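Local coordinates for protein dTDP-4-dehydrorhamnose reductase (Yersinia enterocolitica, PDB 5U9C) that probably catalyses the NADPH-dependent reduction of dTDP-4-dehydro-beta-L-rhamnose to dTDP-L-rhamnose, the last step of dTDP-L-rhamnose biosynthesis, at residues Asn148-Gly160 with Arg189-Ile203. Sequence-based numbering, arbitrary orientation.
Sequences NHLIIRAGWMIGG and RLGSITSAMQLCNFI
Trp156 and Gly191 meet where two parallel strands, 156-158 and 193-195, begin to run together. Traced outward, the tryptophan starts with Trp156 CB 3.6 Å from Ser192 O, the same carbonyl that takes the Trp156 N-H at 2.7 Å, nearly in line with its C=O bond. CG is still beside that oxygen. With CG turned anti to its own carbonyl carbon (chi1 -62°), the indole runs back along 189-192, and Gly191 CA lies over the face of the Trp156 six-membered ring in a CH-pi contact, 3.7 Å from the centroid. CE2, CZ2 and CZ3 all lie against Gly191. Trp156 CH2, at the far rim, is 3.3 Å from Gly191 N and also touches Leu190 C, while Arg189 O stands at the ring edge. NE1 bonds elsewhere, to Glu260, and Arg225 adds a cation-pi contact.

Further along, the strands exchange backbone bonds: Thr194 N to Trp156 O, Ile158 N to Thr194 O, and Ala196 N to Ile158 O. The last ties the end of strand 156-158 to the first residue of helix 196-209, whose N-cap, Ser195, accepts from Gln198 N through OG. A water links Ile158 O to Met197 N at this helix start. Thr194 OG1 receives Gly155 N-H at 2.9 Å, almost straight at 167°, and is also bonded to Phe217 O, so this buried hydroxyl ties three segments together. The selenomethionine Met157, bent at chi2 and chi3, lays SE against Thr194 CG2 and brings CE to Leu199 CD2. Further along the helix, Ile152 CD1 meets the edge of the Phe202 ring, 3.9 Å from Phe202 CE2.

The start of helix 196-209 packs nearly antiparallel to strand 149-154 of the parallel sheet, an alpha/beta layer of the Rossmann fold, while the small mixed sheet branches off beside it, as in extended short-chain dehydrogenases/reductases.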
loop_
_atom_site.group_PDB
_atom_site.type_symbol
_atom_site.label_atom_id
_atom_site.label_comp_id
_atom_site.label_asym_id
_atom_site.label_seq_id
_atom_site.Cartn_x
_atom_site.Cartn_y
_atom_site.Cartn_z
ATOM N N ASN D 148 6.267 20.790 -29.281
ATOM C CA ASN D 148 7.076 20.305 -30.383
ATOM C C ASN D 148 7.950 19.118 -29.972
ATOM O O ASN D 148 9.156 19.106 -30.216
ATOM C CB ASN D 148 7.924 21.485 -30.901
ATOM C CG ASN D 148 8.364 21.317 -32.340
ATOM O OD1 ASN D 148 7.693 20.671 -33.149
ATOM N ND2 ASN D 148 9.473 21.964 -32.688
ATOM N N HIS D 149 7.339 18.128 -29.315
ATOM C CA HIS D 149 8.056 16.918 -28.935
ATOM C C HIS D 149 7.160 15.715 -29.122
ATOM O O HIS D 149 5.913 15.845 -29.187
ATOM C CB HIS D 149 8.484 16.950 -27.475
ATOM C CG HIS D 149 7.340 16.834 -26.515
ATOM N ND1 HIS D 149 6.649 17.930 -26.040
ATOM C CD2 HIS D 149 6.749 15.747 -25.961
ATOM C CE1 HIS D 149 5.685 17.521 -25.229
ATOM N NE2 HIS D 149 5.714 16.203 -25.177
ATOM N N LEU D 150 7.801 14.555 -29.189
ATOM C CA LEU D 150 7.101 13.279 -29.236
ATOM C C LEU D 150 7.840 12.315 -28.307
ATOM O O LEU D 150 9.058 12.098 -28.450
ATOM C CB LEU D 150 7.028 12.711 -30.647
ATOM C CG LEU D 150 6.324 11.347 -30.770
ATOM C CD1 LEU D 150 4.908 11.380 -30.209
ATOM C CD2 LEU D 150 6.298 10.854 -32.206
ATOM N N ILE D 151 7.112 11.762 -27.347
ATOM C CA ILE D 151 7.660 10.786 -26.408
ATOM C C ILE D 151 6.969 9.475 -26.714
ATOM O O ILE D 151 5.721 9.402 -26.703
ATOM C CB ILE D 151 7.394 11.206 -24.960
ATOM C CG1 ILE D 151 8.260 12.423 -24.625
ATOM C CG2 ILE D 151 7.688 10.053 -23.994
ATOM C CD1 ILE D 151 7.839 13.148 -23.362
ATOM N N ILE D 152 7.762 8.459 -27.038
ATOM C CA ILE D 152 7.236 7.137 -27.346
ATOM C C ILE D 152 7.747 6.157 -26.309
ATOM O O ILE D 152 8.966 6.024 -26.097
ATOM C CB ILE D 152 7.665 6.633 -28.715
ATOM C CG1 ILE D 152 7.289 7.638 -29.808
ATOM C CG2 ILE D 152 7.034 5.259 -28.982
ATOM C CD1 ILE D 152 7.744 7.216 -31.192
ATOM N N ARG D 153 6.826 5.459 -25.672
ATOM C CA ARG D 153 7.191 4.451 -24.694
ATOM C C ARG D 153 7.110 3.091 -25.368
ATOM O O ARG D 153 6.070 2.711 -25.906
ATOM C CB ARG D 153 6.284 4.505 -23.462
ATOM C CG ARG D 153 6.281 5.843 -22.734
ATOM C CD ARG D 153 5.521 5.759 -21.415
ATOM N NE ARG D 153 5.497 7.011 -20.677
ATOM C CZ ARG D 153 4.419 7.696 -20.294
ATOM N NH1 ARG D 153 3.178 7.253 -20.513
ATOM N NH2 ARG D 153 4.590 8.822 -19.613
ATOM N N ALA D 154 8.245 2.395 -25.383
ATOM C CA ALA D 154 8.353 1.041 -25.925
ATOM C C ALA D 154 8.465 0.069 -24.754
ATOM O O ALA D 154 8.908 0.434 -23.666
ATOM C CB ALA D 154 9.586 0.910 -26.817
ATOM N N GLY D 155 8.050 -1.161 -24.989
ATOM C CA GLY D 155 8.108 -2.214 -23.991
ATOM C C GLY D 155 9.394 -3.013 -24.186
ATOM O O GLY D 155 10.476 -2.435 -24.339
ATOM N N TRP D 156 9.284 -4.338 -24.173
ATOM C CA TRP D 156 10.454 -5.205 -24.390
ATOM C C TRP D 156 10.813 -5.201 -25.882
ATOM O O TRP D 156 10.104 -5.797 -26.707
ATOM C CB TRP D 156 10.163 -6.624 -23.922
ATOM C CG TRP D 156 9.873 -6.739 -22.439
ATOM C CD1 TRP D 156 10.343 -5.930 -21.443
ATOM C CD2 TRP D 156 9.198 -7.817 -21.791
ATOM N NE1 TRP D 156 9.929 -6.404 -20.214
ATOM C CE2 TRP D 156 9.243 -7.572 -20.404
ATOM C CE3 TRP D 156 8.526 -8.941 -22.248
ATOM C CZ2 TRP D 156 8.642 -8.421 -19.481
ATOM C CZ3 TRP D 156 7.930 -9.789 -21.320
ATOM C CH2 TRP D 156 7.992 -9.524 -19.960
HETATM N N MSE D 157 11.893 -4.503 -26.219
HETATM C CA MSE D 157 12.298 -4.325 -27.613
HETATM C C MSE D 157 12.856 -5.589 -28.244
HETATM O O MSE D 157 13.682 -6.271 -27.655
HETATM C CB MSE D 157 13.318 -3.179 -27.642
HETATM C CG MSE D 157 13.620 -2.638 -29.049
HETATM SE SE MSE D 157 12.238 -1.336 -29.583
HETATM C CE MSE D 157 12.985 0.167 -28.552
ATOM N N ILE D 158 12.348 -5.951 -29.417
ATOM C CA ILE D 158 12.911 -7.076 -30.171
ATOM C C ILE D 158 13.431 -6.534 -31.518
ATOM O O ILE D 158 12.744 -5.755 -32.214
ATOM C CB ILE D 158 11.924 -8.248 -30.360
ATOM C CG1 ILE D 158 10.738 -7.847 -31.230
ATOM C CG2 ILE D 158 11.439 -8.744 -28.997
ATOM C CD1 ILE D 158 9.767 -8.977 -31.482
ATOM N N GLY D 159 14.662 -6.897 -31.848
ATOM C CA GLY D 159 15.285 -6.454 -33.087
ATOM C C GLY D 159 16.780 -6.722 -33.106
ATOM O O GLY D 159 17.369 -7.004 -32.070
ATOM N N GLY D 160 17.380 -6.618 -34.290
ATOM C CA GLY D 160 18.814 -6.830 -34.464
ATOM C C GLY D 160 19.114 -7.979 -35.403
ATOM O O GLY D 160 20.084 -7.936 -36.136
ATOM N N ARG D 189 6.676 -12.463 -14.347
ATOM C CA ARG D 189 6.876 -11.033 -14.623
ATOM C C ARG D 189 6.328 -10.843 -16.051
ATOM O O ARG D 189 6.727 -11.556 -16.970
ATOM C CB ARG D 189 8.339 -10.602 -14.528
ATOM C CG ARG D 189 8.957 -10.760 -13.140
ATOM C CD ARG D 189 8.357 -9.805 -12.104
ATOM N NE ARG D 189 8.933 -9.933 -10.756
ATOM C CZ ARG D 189 8.494 -10.749 -9.792
ATOM N NH1 ARG D 189 7.466 -11.589 -9.984
ATOM N NH2 ARG D 189 9.116 -10.749 -8.616
ATOM N N LEU D 190 5.382 -9.924 -16.215
ATOM C CA LEU D 190 4.734 -9.704 -17.499
ATOM C C LEU D 190 5.134 -8.374 -18.138
ATOM O O LEU D 190 5.557 -7.431 -17.452
ATOM C CB LEU D 190 3.218 -9.729 -17.311
ATOM C CG LEU D 190 2.615 -10.951 -16.600
ATOM C CD1 LEU D 190 1.139 -10.737 -16.282
ATOM C CD2 LEU D 190 2.813 -12.169 -17.459
ATOM N N GLY D 191 4.945 -8.303 -19.452
ATOM C CA GLY D 191 5.268 -7.107 -20.233
ATOM C C GLY D 191 4.647 -7.196 -21.608
ATOM O O GLY D 191 3.835 -8.075 -21.867
ATOM N N SER D 192 5.019 -6.255 -22.475
ATOM C CA SER D 192 4.574 -6.196 -23.850
ATOM C C SER D 192 5.802 -6.074 -24.747
ATOM O O SER D 192 6.801 -5.416 -24.385
ATOM C CB SER D 192 3.671 -4.971 -24.050
ATOM O OG SER D 192 2.474 -5.076 -23.282
ATOM N N ILE D 193 5.745 -6.675 -25.930
ATOM C CA ILE D 193 6.885 -6.562 -26.838
ATOM C C ILE D 193 6.685 -5.426 -27.850
ATOM O O ILE D 193 5.561 -5.103 -28.246
ATOM C CB ILE D 193 7.190 -7.878 -27.599
ATOM C CG1 ILE D 193 5.988 -8.360 -28.394
ATOM C CG2 ILE D 193 7.664 -8.964 -26.636
ATOM C CD1 ILE D 193 6.274 -9.604 -29.208
ATOM N N THR D 194 7.792 -4.823 -28.244
ATOM C CA THR D 194 7.821 -3.791 -29.262
ATOM C C THR D 194 8.810 -4.209 -30.340
ATOM O O THR D 194 10.018 -4.355 -30.076
ATOM C CB THR D 194 8.280 -2.433 -28.700
ATOM O OG1 THR D 194 7.348 -1.972 -27.718
ATOM C CG2 THR D 194 8.361 -1.377 -29.828
ATOM N N SER D 195 8.302 -4.397 -31.552
ATOM C CA SER D 195 9.151 -4.706 -32.707
ATOM C C SER D 195 9.912 -3.451 -33.107
ATOM O O SER D 195 9.293 -2.439 -33.462
ATOM C CB SER D 195 8.298 -5.175 -33.896
ATOM O OG SER D 195 9.036 -5.096 -35.112
ATOM N N ALA D 196 11.242 -3.498 -33.044
ATOM C CA ALA D 196 12.060 -2.347 -33.436
ATOM C C ALA D 196 11.796 -1.945 -34.901
ATOM O O ALA D 196 11.752 -0.755 -35.200
ATOM C CB ALA D 196 13.549 -2.605 -33.205
HETATM N N MSE D 197 11.603 -2.919 -35.795
HETATM C CA MSE D 197 11.354 -2.594 -37.221
HETATM C C MSE D 197 10.025 -1.887 -37.408
HETATM O O MSE D 197 9.932 -0.962 -38.221
HETATM C CB MSE D 197 11.509 -3.822 -38.131
HETATM C CG MSE D 197 11.305 -3.505 -39.629
HETATM SE SE MSE D 197 12.558 -2.143 -40.368
HETATM C CE MSE D 197 11.574 -1.720 -42.029
ATOM N N GLN D 198 8.994 -2.287 -36.669
ATOM C CA GLN D 198 7.687 -1.601 -36.767
ATOM C C GLN D 198 7.794 -0.201 -36.166
ATOM O O GLN D 198 7.266 0.766 -36.729
ATOM C CB GLN D 198 6.562 -2.369 -36.062
ATOM C CG GLN D 198 6.166 -3.695 -36.696
ATOM C CD GLN D 198 5.019 -4.412 -35.960
ATOM O OE1 GLN D 198 4.897 -4.350 -34.717
ATOM N NE2 GLN D 198 4.166 -5.106 -36.742
ATOM N N LEU D 199 8.511 -0.097 -35.045
ATOM C CA LEU D 199 8.705 1.201 -34.381
ATOM C C LEU D 199 9.465 2.147 -35.332
ATOM O O LEU D 199 9.146 3.340 -35.431
ATOM C CB LEU D 199 9.430 1.036 -33.043
ATOM C CG LEU D 199 9.792 2.313 -32.286
ATOM C CD1 LEU D 199 8.563 3.200 -32.112
ATOM C CD2 LEU D 199 10.415 1.974 -30.944
ATOM N N CYS D 200 10.445 1.599 -36.044
ATOM C CA CYS D 200 11.206 2.380 -37.032
ATOM C C CYS D 200 10.254 2.969 -38.092
ATOM O O CYS D 200 10.262 4.152 -38.360
ATOM C CB CYS D 200 12.257 1.493 -37.712
ATOM S SG CYS D 200 13.150 2.296 -39.060
ATOM N N ASN D 201 9.422 2.118 -38.677
ATOM C CA ASN D 201 8.471 2.564 -39.687
ATOM C C ASN D 201 7.547 3.660 -39.136
ATOM O O ASN D 201 7.239 4.623 -39.851
ATOM C CB ASN D 201 7.657 1.382 -40.218
ATOM C CG ASN D 201 8.517 0.370 -40.989
ATOM O OD1 ASN D 201 9.546 0.726 -41.574
ATOM N ND2 ASN D 201 8.086 -0.886 -41.006
ATOM N N PHE D 202 7.112 3.500 -37.884
ATOM C CA PHE D 202 6.248 4.482 -37.250
ATOM C C PHE D 202 6.986 5.804 -37.066
ATOM O O PHE D 202 6.407 6.875 -37.282
ATOM C CB PHE D 202 5.685 4.019 -35.896
ATOM C CG PHE D 202 4.890 5.093 -35.204
ATOM C CD1 PHE D 202 3.569 5.318 -35.552
ATOM C CD2 PHE D 202 5.487 5.940 -34.289
ATOM C CE1 PHE D 202 2.836 6.328 -34.950
ATOM C CE2 PHE D 202 4.770 6.971 -33.704
ATOM C CZ PHE D 202 3.448 7.157 -34.028
ATOM N N ILE D 203 8.255 5.722 -36.674
ATOM C CA ILE D 203 9.067 6.905 -36.464
ATOM C C ILE D 203 9.245 7.704 -37.768
ATOM O O ILE D 203 9.178 8.940 -37.738
ATOM C CB ILE D 203 10.410 6.551 -35.815
ATOM C CG1 ILE D 203 10.166 6.157 -34.351
ATOM C CG2 ILE D 203 11.358 7.730 -35.885
ATOM C CD1 ILE D 203 11.388 5.652 -33.625
HETATM O O HOH W 1 12.338 -5.734 -35.119
#